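Local coordinates for lytic polysaccharide monooxygenase ([Kitasatospora] papulosa, PDB 6NDQ), which probably uses copper and an oxygen-derived oxidant to cleave the glycosidic bonds of cellulose or a related polysaccharide by oxidation, at residues A[116-121]-A[132-137]; A[98-103]-A[162-167]; A[2-7]-A[177-182]; A[52-57]-A[171-176]. One frame throughout, in Å; residues are numbered along the deposited sequence.

Contact 1 of 4, residues A[116-121]-A[132-137]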
loop_
_atom_site.group_PDB
_atom_site.type_symbol
_atom_site.label_atom_id
_atom_site.label_comp_id
_atom_site.label_asym_id
_atom_site.label_seq_id
_atom_site.Cartn_x
_atom_site.Cartn_y
_atom_site.Cartn_z
ATOM N N TYR A 116 -8.113 3.124 -4.439
ATOM C CA TYR A 116 -9.070 2.033 -4.564
ATOM C C TYR A 116 -9.234 1.375 -3.203
ATOM O O TYR A 116 -8.330 1.433 -2.365
ATOM C CB TYR A 116 -8.592 0.970 -5.559
ATOM C CG TYR A 116 -8.382 1.430 -6.980
ATOM C CD1 TYR A 116 -7.198 2.035 -7.361
ATOM C CD2 TYR A 116 -9.365 1.222 -7.930
ATOM C CE1 TYR A 116 -6.993 2.454 -8.681
ATOM C CE2 TYR A 116 -9.173 1.617 -9.249
ATOM C CZ TYR A 116 -7.990 2.240 -9.608
ATOM O OH TYR A 116 -7.812 2.636 -10.918
ATOM N N VAL A 117 -10.380 0.724 -2.989
ATOM C CA VAL A 117 -10.537 -0.138 -1.822
ATOM C C VAL A 117 -11.148 -1.466 -2.255
ATOM O O VAL A 117 -11.938 -1.514 -3.202
ATOM C CB VAL A 117 -11.391 0.535 -0.740
ATOM C CG1 VAL A 117 -12.861 0.588 -1.159
ATOM C CG2 VAL A 117 -11.240 -0.225 0.579
ATOM N N THR A 118 -10.754 -2.557 -1.570
ATOM C CA THR A 118 -11.354 -3.864 -1.837
ATOM C C THR A 118 -12.859 -3.847 -1.552
ATOM O O THR A 118 -13.321 -3.289 -0.551
ATOM C CB THR A 118 -10.670 -4.991 -1.018
ATOM O OG1 THR A 118 -10.749 -4.746 0.404
ATOM C CG2 THR A 118 -9.225 -5.172 -1.412
ATOM N N ARG A 119 -13.638 -4.457 -2.447
ATOM C CA ARG A 119 -15.086 -4.444 -2.270
ATOM C C ARG A 119 -15.490 -5.280 -1.059
ATOM O O ARG A 119 -14.816 -6.252 -0.696
ATOM C CB ARG A 119 -15.794 -4.961 -3.526
ATOM C CG ARG A 119 -15.400 -6.364 -3.963
ATOM C CD ARG A 119 -16.009 -6.683 -5.350
ATOM N NE ARG A 119 -15.608 -7.996 -5.849
ATOM C CZ ARG A 119 -15.840 -8.431 -7.088
ATOM N NH1 ARG A 119 -16.475 -7.656 -7.961
ATOM N NH2 ARG A 119 -15.441 -9.644 -7.454
ATOM N N GLN A 120 -16.602 -4.885 -0.428
ATOM C CA GLN A 120 -17.187 -5.705 0.626
ATOM C C GLN A 120 -17.453 -7.108 0.080
ATOM O O GLN A 120 -17.901 -7.275 -1.062
ATOM C CB GLN A 120 -18.472 -5.050 1.157
ATOM C CG GLN A 120 -18.922 -5.525 2.543
ATOM C CD GLN A 120 -18.004 -5.048 3.662
ATOM O OE1 GLN A 120 -17.329 -4.026 3.538
ATOM N NE2 GLN A 120 -17.972 -5.800 4.760
ATOM N N GLY A 121 -17.108 -8.124 0.876
ATOM C CA GLY A 121 -17.119 -9.506 0.437
ATOM C C GLY A 121 -15.748 -10.090 0.162
ATOM O O GLY A 121 -15.613 -11.320 0.120
ATOM N N SER A 132 -10.292 -6.905 -10.182
ATOM C CA SER A 132 -11.750 -6.998 -10.066
ATOM C C SER A 132 -12.246 -6.944 -8.625
ATOM O O SER A 132 -13.449 -6.775 -8.403
ATOM C CB SER A 132 -12.261 -8.284 -10.733
ATOM O OG SER A 132 -11.871 -9.438 -10.011
ATOM N N ASP A 133 -11.365 -7.081 -7.640
ATOM C CA ASP A 133 -11.775 -6.944 -6.251
ATOM C C ASP A 133 -11.776 -5.497 -5.775
ATOM O O ASP A 133 -12.272 -5.222 -4.676
ATOM C CB ASP A 133 -10.856 -7.765 -5.346
ATOM C CG ASP A 133 -10.785 -9.224 -5.752
ATOM O OD1 ASP A 133 -11.847 -9.857 -5.905
ATOM O OD2 ASP A 133 -9.659 -9.747 -5.924
ATOM N N LEU A 134 -11.242 -4.578 -6.564
ATOM C CA LEU A 134 -11.093 -3.179 -6.186
ATOM C C LEU A 134 -12.220 -2.319 -6.746
ATOM O O LEU A 134 -12.799 -2.619 -7.795
ATOM C CB LEU A 134 -9.755 -2.631 -6.680
ATOM C CG LEU A 134 -8.499 -3.273 -6.102
ATOM C CD1 LEU A 134 -7.276 -2.673 -6.749
ATOM C CD2 LEU A 134 -8.449 -3.035 -4.617
ATOM N N GLN A 135 -12.508 -1.238 -6.020
ATOM C CA GLN A 135 -13.454 -0.192 -6.385
ATOM C C GLN A 135 -12.744 1.136 -6.187
ATOM O O GLN A 135 -12.167 1.373 -5.123
ATOM C CB GLN A 135 -14.717 -0.233 -5.508
ATOM C CG GLN A 135 -15.561 -1.487 -5.696
ATOM C CD GLN A 135 -16.771 -1.547 -4.762
ATOM O OE1 GLN A 135 -16.641 -1.471 -3.531
ATOM N NE2 GLN A 135 -17.957 -1.701 -5.351
ATOM N N LEU A 136 -12.767 1.993 -7.207
ATOM C CA LEU A 136 -12.128 3.302 -7.094
ATOM C C LEU A 136 -12.952 4.198 -6.182
ATOM O O LEU A 136 -14.146 4.394 -6.425
ATOM C CB LEU A 136 -11.980 3.939 -8.476
ATOM C CG LEU A 136 -11.422 5.369 -8.616
ATOM C CD1 LEU A 136 -9.929 5.416 -8.488
ATOM C CD2 LEU A 136 -11.855 6.046 -9.938
ATOM N N VAL A 137 -12.335 4.726 -5.122
ATOM C CA VAL A 137 -13.073 5.562 -4.183
ATOM C C VAL A 137 -12.570 7.001 -4.118
ATOM O O VAL A 137 -13.344 7.885 -3.717
ATOM C CB VAL A 137 -13.117 4.944 -2.763
ATOM C CG1 VAL A 137 -14.022 3.697 -2.730
ATOM C CG2 VAL A 137 -11.730 4.652 -2.235
HETATM O O HOH W 1 -18.200 -2.869 -1.759
#

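Contact 2 of 4, residues A[98-103]-A[162-167]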
loop_
_atom_site.group_PDB
_atom_site.type_symbol
_atom_site.label_atom_id
_atom_site.label_comp_id
_atom_site.label_asym_id
_atom_site.label_seq_id
_atom_site.Cartn_x
_atom_site.Cartn_y
_atom_site.Cartn_z
ATOM N N PHE A 98 -11.954 8.828 5.620
ATOM C CA PHE A 98 -10.580 8.722 6.093
ATOM C C PHE A 98 -9.673 9.475 5.137
ATOM O O PHE A 98 -10.081 9.865 4.045
ATOM C CB PHE A 98 -10.147 7.255 6.253
ATOM C CG PHE A 98 -10.118 6.461 4.958
ATOM C CD1 PHE A 98 -11.280 5.949 4.406
ATOM C CD2 PHE A 98 -8.911 6.182 4.342
ATOM C CE1 PHE A 98 -11.240 5.195 3.225
ATOM C CE2 PHE A 98 -8.863 5.431 3.179
ATOM C CZ PHE A 98 -10.017 4.938 2.619
ATOM N N THR A 99 -8.447 9.719 5.585
ATOM C CA THR A 99 -7.456 10.454 4.814
ATOM C C THR A 99 -6.266 9.547 4.543
ATOM O O THR A 99 -5.765 8.879 5.449
ATOM C CB THR A 99 -7.012 11.731 5.554
ATOM O OG1 THR A 99 -7.973 12.765 5.329
ATOM C CG2 THR A 99 -5.653 12.202 5.070
ATOM N N VAL A 100 -5.809 9.527 3.299
ATOM C CA VAL A 100 -4.596 8.798 2.963
ATOM C C VAL A 100 -3.460 9.806 2.953
ATOM O O VAL A 100 -3.523 10.817 2.240
ATOM C CB VAL A 100 -4.719 8.086 1.611
ATOM C CG1 VAL A 100 -3.377 7.527 1.212
ATOM C CG2 VAL A 100 -5.765 6.970 1.675
ATOM N N LYS A 101 -2.430 9.534 3.739
ATOM C CA LYS A 101 -1.329 10.462 3.966
ATOM C C LYS A 101 -0.068 9.834 3.402
ATOM O O LYS A 101 0.321 8.735 3.825
ATOM C CB LYS A 101 -1.170 10.756 5.463
ATOM C CG LYS A 101 -0.204 11.875 5.775
ATOM C CD LYS A 101 -0.162 12.107 7.282
ATOM C CE LYS A 101 1.223 12.463 7.731
ATOM N NZ LYS A 101 1.280 13.866 8.188
ATOM N N LEU A 102 0.547 10.503 2.422
ATOM C CA LEU A 102 1.820 10.059 1.878
ATOM C C LEU A 102 2.953 10.909 2.454
ATOM O O LEU A 102 2.746 12.047 2.904
ATOM C CB LEU A 102 1.829 10.099 0.343
ATOM C CG LEU A 102 0.877 9.070 -0.283
ATOM C CD1 LEU A 102 -0.467 9.717 -0.573
ATOM C CD2 LEU A 102 1.437 8.351 -1.550
ATOM N N TYR A 103 4.138 10.306 2.507
ATOM C CA TYR A 103 5.375 11.002 2.823
ATOM C C TYR A 103 6.315 10.897 1.627
ATOM O O TYR A 103 6.560 9.796 1.121
ATOM C CB TYR A 103 6.031 10.430 4.084
ATOM C CG TYR A 103 7.323 11.125 4.387
ATOM C CD1 TYR A 103 7.332 12.463 4.764
ATOM C CD2 TYR A 103 8.532 10.466 4.269
ATOM C CE1 TYR A 103 8.508 13.117 5.033
ATOM C CE2 TYR A 103 9.718 11.117 4.536
ATOM C CZ TYR A 103 9.699 12.444 4.920
ATOM O OH TYR A 103 10.876 13.111 5.193
ATOM N N HIS A 162 -10.242 -4.687 4.943
ATOM C CA HIS A 162 -10.076 -4.394 3.526
ATOM C C HIS A 162 -8.608 -4.129 3.227
ATOM O O HIS A 162 -7.769 -4.051 4.121
ATOM C CB HIS A 162 -10.888 -3.161 3.095
ATOM C CG HIS A 162 -12.361 -3.397 3.050
ATOM N ND1 HIS A 162 -13.091 -3.338 1.879
ATOM C CD2 HIS A 162 -13.243 -3.708 4.029
ATOM C CE1 HIS A 162 -14.365 -3.577 2.144
ATOM N NE2 HIS A 162 -14.482 -3.815 3.441
ATOM N N VAL A 163 -8.317 -3.928 1.940
ATOM C CA VAL A 163 -7.059 -3.345 1.494
ATOM C C VAL A 163 -7.370 -2.052 0.748
ATOM O O VAL A 163 -8.274 -2.023 -0.097
ATOM C CB VAL A 163 -6.269 -4.316 0.602
ATOM C CG1 VAL A 163 -4.991 -3.655 0.114
ATOM C CG2 VAL A 163 -5.958 -5.608 1.378
ATOM N N VAL A 164 -6.665 -0.982 1.113
ATOM C CA VAL A 164 -6.619 0.256 0.336
ATOM C C VAL A 164 -5.430 0.175 -0.615
ATOM O O VAL A 164 -4.319 -0.188 -0.219
ATOM C CB VAL A 164 -6.499 1.487 1.252
ATOM C CG1 VAL A 164 -6.276 2.754 0.432
ATOM C CG2 VAL A 164 -7.716 1.593 2.166
ATOM N N TYR A 165 -5.652 0.525 -1.861
ATOM C CA TYR A 165 -4.596 0.501 -2.862
ATOM C C TYR A 165 -4.449 1.931 -3.349
ATOM O O TYR A 165 -5.367 2.468 -3.987
ATOM C CB TYR A 165 -4.958 -0.443 -4.009
ATOM C CG TYR A 165 -3.851 -0.859 -4.949
ATOM C CD1 TYR A 165 -2.643 -1.355 -4.474
ATOM C CD2 TYR A 165 -4.048 -0.816 -6.330
ATOM C CE1 TYR A 165 -1.646 -1.765 -5.358
ATOM C CE2 TYR A 165 -3.055 -1.222 -7.208
ATOM C CZ TYR A 165 -1.857 -1.699 -6.713
ATOM O OH TYR A 165 -0.831 -2.140 -7.526
ATOM N N THR A 166 -3.337 2.558 -3.003
ATOM C CA THR A 166 -3.058 3.926 -3.423
ATOM C C THR A 166 -2.064 3.910 -4.578
ATOM O O THR A 166 -1.017 3.264 -4.489
ATOM C CB THR A 166 -2.507 4.765 -2.267
ATOM O OG1 THR A 166 -3.463 4.741 -1.184
ATOM C CG2 THR A 166 -2.269 6.221 -2.734
ATOM N N ILE A 167 -2.411 4.602 -5.657
ATOM C CA ILE A 167 -1.541 4.731 -6.825
ATOM C C ILE A 167 -1.090 6.182 -6.918
ATOM O O ILE A 167 -1.921 7.097 -7.039
ATOM C CB ILE A 167 -2.239 4.301 -8.123
ATOM C CG1 ILE A 167 -2.688 2.840 -8.055
ATOM C CG2 ILE A 167 -1.278 4.482 -9.278
ATOM C CD1 ILE A 167 -3.274 2.306 -9.355
#

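Contact 3 of 4, residues A[2-7]-A[177-182]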
loop_
_atom_site.group_PDB
_atom_site.type_symbol
_atom_site.label_atom_id
_atom_site.label_comp_id
_atom_site.label_asym_id
_atom_site.label_seq_id
_atom_site.Cartn_x
_atom_site.Cartn_y
_atom_site.Cartn_z
ATOM N N GLY A 2 8.956 7.570 -1.554
ATOM C CA GLY A 2 8.158 7.553 -0.339
ATOM C C GLY A 2 7.095 6.471 -0.394
ATOM O O GLY A 2 7.181 5.548 -1.209
ATOM N N SER A 3 6.089 6.605 0.479
ATOM C CA SER A 3 5.042 5.595 0.627
ATOM C C SER A 3 3.848 6.230 1.336
ATOM O O SER A 3 3.870 7.410 1.705
ATOM C CB SER A 3 5.555 4.373 1.410
ATOM O OG SER A 3 4.621 3.296 1.342
ATOM N N VAL A 4 2.786 5.437 1.480
ATOM C CA VAL A 4 1.648 5.789 2.315
ATOM C C VAL A 4 2.027 5.419 3.746
ATOM O O VAL A 4 2.407 4.271 4.011
ATOM C CB VAL A 4 0.376 5.048 1.874
ATOM C CG1 VAL A 4 -0.756 5.321 2.889
ATOM C CG2 VAL A 4 -0.099 5.475 0.496
ATOM N N VAL A 5 1.976 6.405 4.654
ATOM C CA VAL A 5 2.379 6.198 6.045
ATOM C C VAL A 5 1.167 6.133 6.958
ATOM O O VAL A 5 1.281 5.648 8.100
ATOM C CB VAL A 5 3.340 7.305 6.524
ATOM C CG1 VAL A 5 4.570 7.341 5.619
ATOM C CG2 VAL A 5 2.620 8.662 6.519
ATOM N N ASP A 6 0.023 6.566 6.493
ATOM C CA ASP A 6 -1.201 6.500 7.276
ATOM C C ASP A 6 -2.383 6.425 6.318
ATOM O O ASP A 6 -2.653 7.399 5.608
ATOM C CB ASP A 6 -1.299 7.722 8.188
ATOM C CG ASP A 6 -2.319 7.543 9.282
ATOM O OD1 ASP A 6 -2.717 6.384 9.532
ATOM O OD2 ASP A 6 -2.714 8.562 9.892
ATOM N N PRO A 7 -3.109 5.297 6.251
ATOM C CA PRO A 7 -2.856 4.026 6.951
ATOM C C PRO A 7 -1.599 3.390 6.387
ATOM O O PRO A 7 -1.533 3.261 5.167
ATOM C CB PRO A 7 -4.099 3.193 6.630
ATOM C CG PRO A 7 -4.620 3.764 5.324
ATOM C CD PRO A 7 -4.318 5.231 5.408
ATOM N N TYR A 177 3.959 4.695 -7.986
ATOM C CA TYR A 177 4.043 3.935 -6.747
ATOM C C TYR A 177 2.747 3.168 -6.548
ATOM O O TYR A 177 1.664 3.696 -6.804
ATOM C CB TYR A 177 4.301 4.866 -5.560
ATOM C CG TYR A 177 5.665 5.523 -5.642
ATOM C CD1 TYR A 177 5.930 6.506 -6.590
ATOM C CD2 TYR A 177 6.700 5.117 -4.815
ATOM C CE1 TYR A 177 7.182 7.089 -6.680
ATOM C CE2 TYR A 177 7.953 5.695 -4.894
ATOM C CZ TYR A 177 8.190 6.677 -5.838
ATOM O OH TYR A 177 9.438 7.265 -5.926
ATOM N N PHE A 178 2.857 1.908 -6.133
ATOM C CA PHE A 178 1.689 1.044 -5.976
ATOM C C PHE A 178 1.692 0.572 -4.520
ATOM O O PHE A 178 2.530 -0.245 -4.137
ATOM C CB PHE A 178 1.710 -0.141 -6.965
ATOM C CG PHE A 178 1.732 0.271 -8.445
ATOM C CD1 PHE A 178 0.544 0.388 -9.172
ATOM C CD2 PHE A 178 2.928 0.536 -9.092
ATOM C CE1 PHE A 178 0.551 0.759 -10.513
ATOM C CE2 PHE A 178 2.934 0.917 -10.437
ATOM C CZ PHE A 178 1.752 1.022 -11.143
ATOM N N LEU A 179 0.800 1.128 -3.698
ATOM C CA LEU A 179 0.938 1.031 -2.241
ATOM C C LEU A 179 -0.303 0.379 -1.629
ATOM O O LEU A 179 -1.392 0.961 -1.658
ATOM C CB LEU A 179 1.203 2.417 -1.649
ATOM C CG LEU A 179 2.273 3.156 -2.475
ATOM C CD1 LEU A 179 2.162 4.675 -2.395
ATOM C CD2 LEU A 179 3.657 2.647 -2.127
ATOM N N CYS A 180 -0.137 -0.841 -1.091
ATOM C CA CYS A 180 -1.207 -1.553 -0.406
ATOM C C CYS A 180 -1.158 -1.205 1.071
ATOM O O CYS A 180 -0.085 -1.268 1.686
ATOM C CB CYS A 180 -1.068 -3.070 -0.559
ATOM S SG CYS A 180 -1.394 -3.669 -2.225
ATOM N N SER A 181 -2.330 -0.899 1.633
ATOM C CA SER A 181 -2.498 -0.650 3.056
ATOM C C SER A 181 -3.644 -1.511 3.559
ATOM O O SER A 181 -4.762 -1.417 3.039
ATOM C CB SER A 181 -2.816 0.827 3.306
ATOM O OG SER A 181 -1.663 1.631 3.218
ATOM N N ASP A 182 -3.384 -2.322 4.589
ATOM C CA ASP A 182 -4.444 -3.094 5.226
ATOM C C ASP A 182 -5.180 -2.228 6.230
ATOM O O ASP A 182 -4.559 -1.459 6.956
ATOM C CB ASP A 182 -3.859 -4.311 5.924
ATOM C CG ASP A 182 -3.198 -5.232 4.947
ATOM O OD1 ASP A 182 -3.919 -5.981 4.282
ATOM O OD2 ASP A 182 -1.964 -5.174 4.859
#

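Contact 4 of 4, residues A[52-57]-A[171-176]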
loop_
_atom_site.group_PDB
_atom_site.type_symbol
_atom_site.label_atom_id
_atom_site.label_comp_id
_atom_site.label_asym_id
_atom_site.label_seq_id
_atom_site.Cartn_x
_atom_site.Cartn_y
_atom_site.Cartn_z
ATOM N N TYR A 52 8.082 1.386 -6.819
ATOM C CA TYR A 52 7.591 2.055 -8.013
ATOM C C TYR A 52 8.026 1.313 -9.273
ATOM O O TYR A 52 9.007 0.557 -9.272
ATOM C CB TYR A 52 8.079 3.519 -8.110
ATOM C CG TYR A 52 9.579 3.673 -8.283
ATOM C CD1 TYR A 52 10.176 3.550 -9.539
ATOM C CD2 TYR A 52 10.397 3.945 -7.195
ATOM C CE1 TYR A 52 11.551 3.692 -9.692
ATOM C CE2 TYR A 52 11.770 4.088 -7.339
ATOM C CZ TYR A 52 12.339 3.958 -8.587
ATOM O OH TYR A 52 13.701 4.097 -8.724
ATOM N N ARG A 53 7.273 1.558 -10.351
ATOM C CA ARG A 53 7.646 1.223 -11.716
ATOM C C ARG A 53 7.869 2.510 -12.498
ATOM O O ARG A 53 7.246 3.542 -12.223
ATOM C CB ARG A 53 6.571 0.393 -12.424
ATOM C CG ARG A 53 6.128 -0.877 -11.685
ATOM C CD ARG A 53 5.055 -1.616 -12.472
ATOM N NE ARG A 53 5.581 -2.113 -13.742
ATOM C CZ ARG A 53 6.192 -3.287 -13.904
ATOM N NH1 ARG A 53 6.359 -4.122 -12.885
ATOM N NH2 ARG A 53 6.642 -3.640 -15.098
ATOM N N ASN A 54 8.762 2.441 -13.478
ATOM C CA ASN A 54 9.003 3.544 -14.396
ATOM C C ASN A 54 8.350 3.224 -15.732
ATOM O O ASN A 54 8.454 2.096 -16.222
ATOM C CB ASN A 54 10.504 3.791 -14.570
ATOM C CG ASN A 54 11.123 4.489 -13.370
ATOM O OD1 ASN A 54 12.330 4.404 -13.130
ATOM N ND2 ASN A 54 10.288 5.176 -12.597
ATOM N N GLY A 55 7.652 4.200 -16.298
ATOM C CA GLY A 55 7.138 4.066 -17.651
ATOM C C GLY A 55 5.820 3.337 -17.808
ATOM O O GLY A 55 5.619 2.646 -18.810
ATOM N N SER A 56 4.894 3.485 -16.859
ATOM C CA SER A 56 3.645 2.735 -16.960
ATOM C C SER A 56 2.617 3.424 -17.854
ATOM O O SER A 56 1.745 2.750 -18.412
ATOM C CB SER A 56 3.061 2.493 -15.568
ATOM O OG SER A 56 3.919 1.656 -14.801
ATOM N N GLY A 57 2.694 4.745 -18.002
ATOM C CA GLY A 57 1.805 5.455 -18.904
ATOM C C GLY A 57 0.333 5.391 -18.555
ATOM O O GLY A 57 -0.513 5.419 -19.456
ATOM N N SER A 171 5.421 13.428 -10.285
ATOM C CA SER A 171 5.444 14.513 -11.263
ATOM C C SER A 171 6.792 14.704 -11.933
ATOM O O SER A 171 6.841 15.257 -13.040
ATOM C CB SER A 171 5.028 15.838 -10.610
ATOM O OG SER A 171 3.641 15.831 -10.300
ATOM N N HIS A 172 7.881 14.278 -11.299
ATOM C CA HIS A 172 9.201 14.556 -11.849
ATOM C C HIS A 172 9.529 13.675 -13.053
ATOM O O HIS A 172 10.384 14.055 -13.862
ATOM C CB HIS A 172 10.264 14.398 -10.755
ATOM C CG HIS A 172 10.432 12.990 -10.266
ATOM N ND1 HIS A 172 9.422 12.291 -9.640
ATOM C CD2 HIS A 172 11.498 12.153 -10.308
ATOM C CE1 HIS A 172 9.856 11.086 -9.317
ATOM N NE2 HIS A 172 11.112 10.976 -9.714
ATOM N N MET A 173 8.872 12.526 -13.190
ATOM C CA MET A 173 9.032 11.629 -14.334
ATOM C C MET A 173 7.862 10.653 -14.319
ATOM O O MET A 173 7.026 10.677 -13.409
ATOM C CB MET A 173 10.371 10.898 -14.285
ATOM C CG MET A 173 10.568 10.054 -13.040
ATOM S SD MET A 173 12.085 9.072 -13.090
ATOM C CE MET A 173 13.313 10.379 -13.123
ATOM N N ASP A 174 7.797 9.792 -15.343
ATOM C CA ASP A 174 6.818 8.708 -15.342
ATOM C C ASP A 174 7.295 7.659 -14.350
ATOM O O ASP A 174 8.028 6.727 -14.698
ATOM C CB ASP A 174 6.610 8.095 -16.731
ATOM C CG ASP A 174 5.415 7.134 -16.781
ATOM O OD1 ASP A 174 5.179 6.528 -17.847
ATOM O OD2 ASP A 174 4.694 6.989 -15.766
ATOM N N GLN A 175 6.900 7.852 -13.100
ATOM C CA GLN A 175 7.247 6.981 -11.990
ATOM C C GLN A 175 5.961 6.790 -11.201
ATOM O O GLN A 175 5.307 7.778 -10.857
ATOM C CB GLN A 175 8.349 7.620 -11.141
ATOM C CG GLN A 175 8.897 6.783 -10.010
ATOM C CD GLN A 175 10.203 7.351 -9.467
ATOM O OE1 GLN A 175 10.204 8.187 -8.565
ATOM N NE2 GLN A 175 11.320 6.895 -10.015
ATOM N N THR A 176 5.562 5.538 -10.963
ATOM C CA THR A 176 4.283 5.255 -10.311
ATOM C C THR A 176 4.492 4.308 -9.146
ATOM O O THR A 176 5.068 3.226 -9.321
ATOM C CB THR A 176 3.273 4.628 -11.268
ATOM O OG1 THR A 176 3.141 5.444 -12.430
ATOM C CG2 THR A 176 1.919 4.504 -10.590
#

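Contact 1 of 4, residues A[116-121]-A[132-137]
Leu136 drops its CD1 methyl over one face of the Tyr116 ring, 4.0 Å from the ring centroid and 15° off the normal, in a CH-pi contact shifted toward the rim. Leu136 CB comes in beside it, 3.7 Å from Tyr116 CE2. With CG anti to its own carbonyl carbon (chi1 -61°), Tyr116 carries its ring across the backbone of Leu136, while its CB rests on Leu134 CB at 3.9 Å. The aromatic residue thus fills the hollow between two leucines of strand 134-137. An alanine here would probably leave Leu136 CD1 without its aromatic seat and Gln114 OE1 without the hydrogen bond it now shares with Tyr116 OH. On the opposite face of the pair Val117 CG1 butts against Val137 CG1 at 3.7 Å.

The two strands are antiparallel neighbours at the surface of the beta-sandwich expected of a lytic polysaccharide monooxygenase, with Val117 and Gln135 exchanging both backbone hydrogen bonds. Next along, the Thr118 side chain leaves to one side, though its CG2 still touches Leu134 CD2 at 3.9 Å. Beyond it, Arg119 N reaches Asp133 O at 2.7 Å, nearly along the C=O axis. The Arg119 side chain, extended from CG to NE, reaches along the start of the other segment, so that Ser132 O lies above the centre of the guanidinium face. Arg119 NH2 and Asp133 OD1 form a long salt bridge of 3.9 Å in which no N-H points at the oxygen, while Asp133 OD2 is hydrogen-bonded to Thr130 OG1. A water links Gln120 N to Gln135 OE1.

Contact 2 of 4, residues A[98-103]-A[162-167]
Val164 N makes a probable hydrogen bond to Ser181 O of the neighbouring strand, while the Val164 side chain points to Phe98 and Val100 in the opposite sheet of the sandwich. The contact itself is made by side chains alone. Val164 CG2 approaches the far end of the Phe98 ring and sits 4.1 Å from both Phe98 CE2 and Phe98 CZ. Phe98 CG stands between its backbone N and carbonyl carbon (chi1 64°), and the ring runs past the valine, the two side chains pointing in opposite senses. The other Val164 methyl, CG1, is more loosely opposed to Val100 CG2, at 4.4 Å.

One step along, Thr166 splits its branches between two partners. Its OG1, anti to the carbonyl carbon (chi1 -57°), faces Val100 CG1 at 3.7 Å in a plain van der Waals contact, while Thr166 CG2 turns to Leu102 CD2 at 4.4 Å. The five side chains touch with modest overlap and wide spacing: the strand axes stay 9.9 Å apart and their directions differ by 48°. That separation is what face-to-face packing of two sheets requires, and it is too large for backbone pairing.

Other residues complete the packing. Val4 of strand 2-6 touches Val100, Leu102 and Thr166, so it helps fill the space between the strands. From strand 110-118, Phe113 packs on Leu102 and Val115 on Val164. Strand 97-104 lies between strands 2-6 and 148-154 in one sheet, and strand 160-170 lies between strands 110-118 and 175-185 in the other.

Contact 3 of 4, residues A[2-7]-A[177-182]
Val4 packs on Leu179 in a buried, sheet-to-sheet contact whose centre lies about 3 Å from the centre of the chain, where the N-terminal strand of one sheet lies over strand 175-185 of the other. The two strands run nearly the same way, at 22°, with their axes 7.3 Å apart. Val4 CG2 meets Leu179 CD1 at 3.8 Å. The second leucine methyl, CD2, lies 3.7 Å from Ser3 OG, a hydroxyl whose hydrogen bond goes to Ser9 OG. The same packing buries Val4 N, for which the model holds no partner.

At the far end Ser181 OG, anti to its carbonyl carbon (chi1 -78°), is modelled 2.5 Å from Pro7 O, a hydrogen bond whose length is doubtful, with a weak one to Ala8 O. Pro7 follows a cis peptide bond, and its CG touches Ser181 CB at 4.0 Å. Just before it Val5 and Asp6 form a classic beta bulge opposite Lys101. At the other end the Tyr177 ring passes Gly2 O obliquely and touches His1. Joining the N-terminal strand to the opposite sheet in this way is consistent with the beta-sandwich of lytic polysaccharide monooxygenases, whose copper site is built on the N-terminal histidine.

Contact 4 of 4, residues A[52-57]-A[171-176]
Arg53 and Thr176 face each other as an antiparallel hydrogen-bonded pair, Thr176 N reaching Arg53 O at 2.9 Å and Arg53 N reaching Thr176 O at 3.0 Å. Short strand 52-54 is thereby added to strand 175-185 of the six-stranded sheet, at the surface of the sandwich. Past the next pair, Asn54 with Gln175, Gly55 N bonds to Asp174 O from above the carbonyl plane, 42° out of it.

The Tyr52 ring lies over the extended side chain of Gln175, with Tyr52 CD1 3.5 Å from Gln175 CG. Tyr52 CG sits between the backbone N and the carbonyl carbon (chi1 65°), a setting that lays the ring against the glutamine. Ring and amide planes are 34° apart, and the amide end lies over one face of the ring, offset toward its rim. The Asn54 and Gln175 side chains run side by side with nearly coplanar amides. The tyrosine also meets the rings of His1 and Tyr177, and His172 stacks on His108; by analogy with the family, His1 and His108 probably form the copper-binding histidine brace. An alanine in place of Tyr52 would remove the ring and would probably leave the Gln175 chain uncovered and free to turn, and His1 and Tyr177 without the ring they meet.

Asp174 is the centre of an inverse gamma turn, and its CG stands anti to its backbone N, reaching toward the loop 55-57. Its two oxygens are shared out: OD2 is hydrogen-bonded to Gln169 NE2, whereas OD1 takes Gly57 N on its syn lone pair at 3.1 Å.

How the contacts relate
Contacts 2 and 3 are buried and join the two sheets of the sandwich, their centres 6 Å apart; contacts 1 and 4 are at the surface and pair strands within the six-stranded sheet. The difference shows in the chemistry. The inner pair relies on apolar methyls and rings, with a single serine hydroxyl bond across contact 3, whereas the outer pair is held by backbone hydrogen bonds with charged or amide side chains at the margins. Contacts 3 and 4 share strand 175-185 and touch where Tyr177 meets Tyr52. Contact 1 reaches contact 2 through Gln120 OE1, 2.9 Å from His162 NE2, a probable hydrogen bond.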